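Local coordinates for protein endo-arabinase (Bacteroides thetaiotaomicron, PDB 5C0P) that probably hydrolyses glycosidic bonds in L-arabinan, as a magnesium-binding member of glycoside hydrolase family 43, at residues 18-21 with 22-25; 223-226 with 227-230. All coordinates share one frame; numbering follows the deposited sequence.

Interaction 1: 18-21 with 22-25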
ATOM      1  N   THR A  18     -17.623   8.448 -16.977  1.00 15.50           N
ATOM      2  CA  THR A  18     -17.101   9.022 -18.219  1.00 16.03           C
ATOM      3  C   THR A  18     -15.582   9.155 -18.277  1.00 18.10           C
ATOM      4  O   THR A  18     -15.038   9.596 -19.291  1.00 20.02           O
ATOM      5  CB  THR A  18     -17.718  10.408 -18.493  1.00 17.85           C
ATOM      6  OG1 THR A  18     -17.342  11.313 -17.450  1.00 22.47           O
ATOM      7  CG2 THR A  18     -19.236  10.315 -18.557  1.00 20.64           C
ATOM      8  N   ILE A  19     -14.907   8.783 -17.196  1.00 14.72           N
ATOM      9  CA  ILE A  19     -13.456   8.920 -17.113  1.00 16.54           C
ATOM     10  C   ILE A  19     -12.786   7.603 -17.487  1.00 13.15           C
ATOM     11  O   ILE A  19     -12.871   6.628 -16.736  1.00 16.76           O
ATOM     12  CB  ILE A  19     -13.018   9.320 -15.699  1.00 17.20           C
ATOM     13  CG1 ILE A  19     -13.682  10.637 -15.291  1.00 14.13           C
ATOM     14  CG2 ILE A  19     -11.504   9.458 -15.625  1.00 17.88           C
ATOM     15  CD1 ILE A  19     -13.612  10.917 -13.800  1.00 15.50           C
ATOM     16  N   PRO A  20     -12.112   7.568 -18.646  1.00 14.07           N
ATOM     17  CA  PRO A  20     -11.480   6.303 -19.041  1.00 13.10           C
ATOM     18  C   PRO A  20     -10.297   5.978 -18.139  1.00 12.56           C
ATOM     19  O   PRO A  20      -9.556   6.889 -17.752  1.00 14.92           O
ATOM     20  CB  PRO A  20     -10.981   6.588 -20.469  1.00 17.24           C
ATOM     21  CG  PRO A  20     -11.680   7.850 -20.902  1.00 22.33           C
ATOM     22  CD  PRO A  20     -11.935   8.624 -19.658  1.00 15.41           C
ATOM     23  N   VAL A  21     -10.109   4.700 -17.812  1.00 15.89           N
ATOM     24  CA  VAL A  21      -8.994   4.298 -16.955  1.00 14.40           C
ATOM     25  C   VAL A  21      -7.642   4.753 -17.540  1.00 13.13           C
ATOM     26  O   VAL A  21      -6.729   5.109 -16.794  1.00 14.11           O
ATOM     27  CB  VAL A  21      -9.031   2.769 -16.657  1.00 13.76           C
ATOM     28  CG1 VAL A  21      -8.860   1.947 -17.941  1.00 14.21           C
ATOM     29  CG2 VAL A  21      -8.002   2.384 -15.591  1.00 13.04           C
ATOM     30  N   SER A  22      -7.544   4.799 -18.865  1.00 14.55           N
ATOM     31  CA  SER A  22      -6.301   5.200 -19.525  1.00 14.97           C
ATOM     32  C   SER A  22      -5.955   6.676 -19.274  1.00 16.07           C
ATOM     33  O   SER A  22      -4.803   7.087 -19.445  1.00 18.25           O
ATOM     34  CB  SER A  22      -6.377   4.920 -21.026  1.00 19.88           C
ATOM     35  OG  SER A  22      -7.442   5.637 -21.622  1.00 28.29           O
ATOM     36  N   SER A  23      -6.942   7.463 -18.851  1.00 15.83           N
ATOM     37  CA  SER A  23      -6.736   8.897 -18.652  1.00 15.04           C
ATOM     38  C   SER A  23      -6.336   9.239 -17.216  1.00 14.67           C
ATOM     39  O   SER A  23      -5.967  10.380 -16.921  1.00 14.70           O
ATOM     40  CB  SER A  23      -7.999   9.675 -19.029  1.00 17.52           C
ATOM     41  OG  SER A  23      -8.934   9.626 -17.964  1.00 23.18           O
ATOM     42  N   LEU A  24      -6.414   8.257 -16.322  1.00 13.23           N
ATOM     43  CA  LEU A  24      -6.088   8.497 -14.923  1.00 10.11           C
ATOM     44  C   LEU A  24      -4.598   8.770 -14.766  1.00 12.72           C
ATOM     45  O   LEU A  24      -3.768   8.096 -15.370  1.00 15.72           O
ATOM     46  CB  LEU A  24      -6.490   7.301 -14.056  1.00 12.09           C
ATOM     47  CG  LEU A  24      -7.990   7.003 -14.015  1.00 13.16           C
ATOM     48  CD1 LEU A  24      -8.269   5.779 -13.154  1.00 16.14           C
ATOM     49  CD2 LEU A  24      -8.753   8.210 -13.495  1.00 14.53           C
ATOM     50  N   ARG A  25      -4.270   9.790 -13.980  1.00 11.37           N
ATOM     51  CA  ARG A  25      -2.892  10.145 -13.664  1.00 11.11           C
ATOM     52  C   ARG A  25      -2.756  10.213 -12.150  1.00 15.36           C
ATOM     53  O   ARG A  25      -3.225  11.152 -11.509  1.00 16.21           O
ATOM     54  CB  ARG A  25      -2.527  11.487 -14.307  1.00 14.96           C
ATOM     55  CG  ARG A  25      -2.511  11.450 -15.820  1.00 15.13           C
ATOM     56  CD  ARG A  25      -1.409  10.534 -16.336  1.00 17.58           C
ATOM     57  NE  ARG A  25      -1.380  10.485 -17.797  1.00 18.98           N
ATOM     58  CZ  ARG A  25      -2.114   9.657 -18.537  1.00 17.74           C
ATOM     59  NH1 ARG A  25      -2.013   9.689 -19.860  1.00 24.07           N
ATOM     60  NH2 ARG A  25      -2.953   8.794 -17.967  1.00 17.59           N
TER
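S23 folds back on P20 and holds its carbonyl oxygen with two donors. S23 OG gives a hydrogen bond to P20 O at 2.8 Å, lying in the carbonyl plane. S23 N lies 2.9 Å from P20 O and adds a second bond, but it comes from above that plane. The hydroxyl reaches the carbonyl because OG sits between the backbone N and the carbonyl carbon of its own residue (chi1 81°). One step on, L24 N bonds to V21 O at 3.2 Å. These two i to i+3 backbone bonds mark the short 3-10 turn that follows strand 19-20. R25 folds back along the turn. R25 NH2 lies 2.9 Å from S22 O in a nearly straight bond (170°), and it also bonds to L24 O. Both acceptors lie in the guanidinium plane.

The apolar contacts lie beside this turn. I19 CG2 meets L24 CD2 at 3.7 Å, and the two side chains cross at about a right angle. The same methyl lies against S23 OG. V21 CG2 touches L24 CD1 more loosely, at 4.2 Å. W61 of strand 60-68 packs against I19, V21 and L24, and Y53 of strand 50-55 against I19 and L24. I19 pairs with W61 through the backbone, and T18 and I19 stand opposite that one residue in a classic beta bulge.

The turn leaves the edge strand of a sheet that is probably one blade of the family 43 propeller. Hydrogen bonds fix the shape of a turn whose serines are exposed, while the buried L24 anchors it on the sheet through apolar contacts.

Interaction 2: 223-226 with 227-230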
ATOM      1  N   SER A 223      11.044  -1.211  -4.931  1.00  8.87           N
ATOM      2  CA  SER A 223      12.333  -0.551  -4.798  1.00  9.85           C
ATOM      3  C   SER A 223      12.847  -0.245  -6.194  1.00 11.37           C
ATOM      4  O   SER A 223      12.114  -0.377  -7.169  1.00 11.82           O
ATOM      5  CB  SER A 223      13.320  -1.439  -4.029  1.00 11.38           C
ATOM      6  OG  SER A 223      14.418  -0.682  -3.560  1.00 11.57           O
ATOM      7  N   PHE A 224      14.106   0.164  -6.296  1.00 10.70           N
ATOM      8  CA  PHE A 224      14.715   0.442  -7.595  1.00 10.74           C
ATOM      9  C   PHE A 224      15.668  -0.674  -7.993  1.00 14.52           C
ATOM     10  O   PHE A 224      16.352  -1.237  -7.142  1.00 14.15           O
ATOM     11  CB  PHE A 224      15.413   1.806  -7.567  1.00 11.53           C
ATOM     12  CG  PHE A 224      14.457   2.947  -7.428  1.00 12.05           C
ATOM     13  CD1 PHE A 224      14.033   3.369  -6.173  1.00 13.98           C
ATOM     14  CD2 PHE A 224      13.922   3.552  -8.557  1.00 13.24           C
ATOM     15  CE1 PHE A 224      13.117   4.408  -6.051  1.00 15.05           C
ATOM     16  CE2 PHE A 224      13.012   4.592  -8.442  1.00 15.85           C
ATOM     17  CZ  PHE A 224      12.609   5.016  -7.186  1.00 15.08           C
ATOM     18  N   ARG A 225      15.703  -0.989  -9.288  1.00 12.25           N
ATOM     19  CA  ARG A 225      16.513  -2.090  -9.817  1.00 15.25           C
ATOM     20  C   ARG A 225      17.952  -1.676 -10.037  1.00 14.85           C
ATOM     21  O   ARG A 225      18.214  -0.578 -10.532  1.00 16.32           O
ATOM     22  CB  ARG A 225      15.972  -2.553 -11.173  1.00 17.66           C
ATOM     23  CG  ARG A 225      14.545  -3.006 -11.150  1.00 24.21           C
ATOM     24  CD  ARG A 225      14.276  -4.019 -12.250  1.00 24.27           C
ATOM     25  NE  ARG A 225      14.499  -3.529 -13.612  1.00 20.03           N
ATOM     26  CZ  ARG A 225      14.079  -4.188 -14.686  1.00 22.41           C
ATOM     27  NH1 ARG A 225      13.419  -5.328 -14.527  1.00 22.18           N
ATOM     28  NH2 ARG A 225      14.298  -3.716 -15.907  1.00 24.90           N
ATOM     29  N   LYS A 226      18.880  -2.578  -9.731  1.00 12.84           N
ATOM     30  CA  LYS A 226      20.298  -2.305  -9.936  1.00 13.74           C
ATOM     31  C   LYS A 226      20.709  -2.284 -11.407  1.00 17.77           C
ATOM     32  O   LYS A 226      21.645  -1.573 -11.777  1.00 20.15           O
ATOM     33  CB  LYS A 226      21.175  -3.285  -9.148  1.00 18.07           C
ATOM     34  CG  LYS A 226      21.167  -4.709  -9.660  1.00 22.33           C
ATOM     35  CD  LYS A 226      21.949  -5.618  -8.724  1.00 24.11           C
ATOM     36  CE  LYS A 226      22.069  -7.017  -9.303  1.00 30.51           C
ATOM     37  NZ  LYS A 226      22.600  -7.980  -8.299  1.00 31.48           N
ATOM     38  N   THR A 227      19.999  -3.033 -12.248  1.00 16.71           N
ATOM     39  CA  THR A 227      20.389  -3.131 -13.662  1.00 16.25           C
ATOM     40  C   THR A 227      20.196  -1.819 -14.427  1.00 19.60           C
ATOM     41  O   THR A 227      21.064  -1.415 -15.197  1.00 22.30           O
ATOM     42  CB  THR A 227      19.595  -4.229 -14.408  1.00 20.93           C
ATOM     43  OG1 THR A 227      18.194  -3.993 -14.248  1.00 24.03           O
ATOM     44  CG2 THR A 227      19.933  -5.614 -13.889  1.00 21.83           C
ATOM     45  N   ASP A 228      19.059  -1.158 -14.217  1.00 17.38           N
ATOM     46  CA  ASP A 228      18.699   0.007 -15.030  1.00 16.33           C
ATOM     47  C   ASP A 228      18.085   1.177 -14.256  1.00 17.13           C
ATOM     48  O   ASP A 228      17.700   2.186 -14.854  1.00 18.73           O
ATOM     49  CB  ASP A 228      17.756  -0.401 -16.172  1.00 18.80           C
ATOM     50  CG  ASP A 228      16.517  -1.151 -15.681  1.00 21.55           C
ATOM     51  OD1 ASP A 228      16.199  -1.101 -14.469  1.00 18.27           O
ATOM     52  OD2 ASP A 228      15.841  -1.784 -16.517  1.00 22.64           O
ATOM     53  N   GLY A 229      17.980   1.043 -12.941  1.00 15.00           N
ATOM     54  CA  GLY A 229      17.494   2.135 -12.111  1.00 16.06           C
ATOM     55  C   GLY A 229      15.986   2.309 -12.120  1.00 16.33           C
ATOM     56  O   GLY A 229      15.459   3.260 -11.537  1.00 17.11           O
ATOM     57  N   LYS A 230      15.279   1.401 -12.785  1.00 12.36           N
ATOM     58  CA  LYS A 230      13.811   1.460 -12.810  1.00 12.48           C
ATOM     59  C   LYS A 230      13.166   1.130 -11.471  1.00 12.79           C
ATOM     60  O   LYS A 230      13.643   0.285 -10.716  1.00 12.65           O
ATOM     61  CB  LYS A 230      13.244   0.516 -13.871  1.00 14.93           C
ATOM     62  CG  LYS A 230      13.427   1.003 -15.294  1.00 16.10           C
ATOM     63  CD  LYS A 230      12.901  -0.020 -16.283  1.00 19.41           C
ATOM     64  CE  LYS A 230      13.061   0.470 -17.709  1.00 25.61           C
ATOM     65  NZ  LYS A 230      12.788  -0.616 -18.687  1.00 32.26           N
TER
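R225 and D228 form a side-on salt bridge across a tight turn, with one guanidinium nitrogen to each carboxylate oxygen. R225 NH2 lies 2.5 Å from D228 OD2, a distance so short that it may partly reflect coordinate error. R225 NE reaches D228 OD1 at 3.1 Å. Both oxygens are met on their syn side, and the two planes are only 28° apart. A bend at chi3 (-61°) turns the guanidinium so that its NE edge meets the acid.

D228 OD1 has a second donor. K230 N bonds to it at 3.2 Å, which makes an Asx turn. R225 NE stays nearer the carboxylate plane, and K230 N comes from above it, on the opposite face. K230 NZ adds a long salt bridge to D228 OD2, and its hydrogen bond goes to S256 O. The acid probably offsets the nearby positive charges of R225 and K230.

The backbone closes the same turn. R225 N bonds to K230 O at 2.8 Å, and G229 N bonds to R225 O at 2.9 Å. G229 has a positive phi (79°), a backbone shape that glycine takes readily. On the strand side, F224 CD2 brings its ring edge to G229 O at 3.4 Å.

The turn joins strand 217-224 to strand 231-238 as a beta hairpin within an antiparallel four-stranded sheet. S223 pairs with A232 through the backbone, and the F224 ring meets that of Y231. R225 NH1 bonds to S256 and T253, tying the turn to the chain beyond strand 248-249.

How the interactions relate
Interaction 1 comes first along the chain and interaction 2 follows about 200 residues later. Their centres lie 28 Å apart, and their nearest atoms are about 17 Å apart, so they do not touch. Each sits at the surface, about 20 Å from the chain centre. They belong to different antiparallel sheets of the five-bladed beta-propeller expected for family 43. Residues 18-25 take in edge strand 19-20 of one sheet and the turn that follows, whereas 223-230 connect two inner strands of another. Interaction 2 is nearer the magnesium site: its F224 side chain is about 10 Å from that of H261. The turns are thus separate local features, and neither supplies an annotated metal ligand.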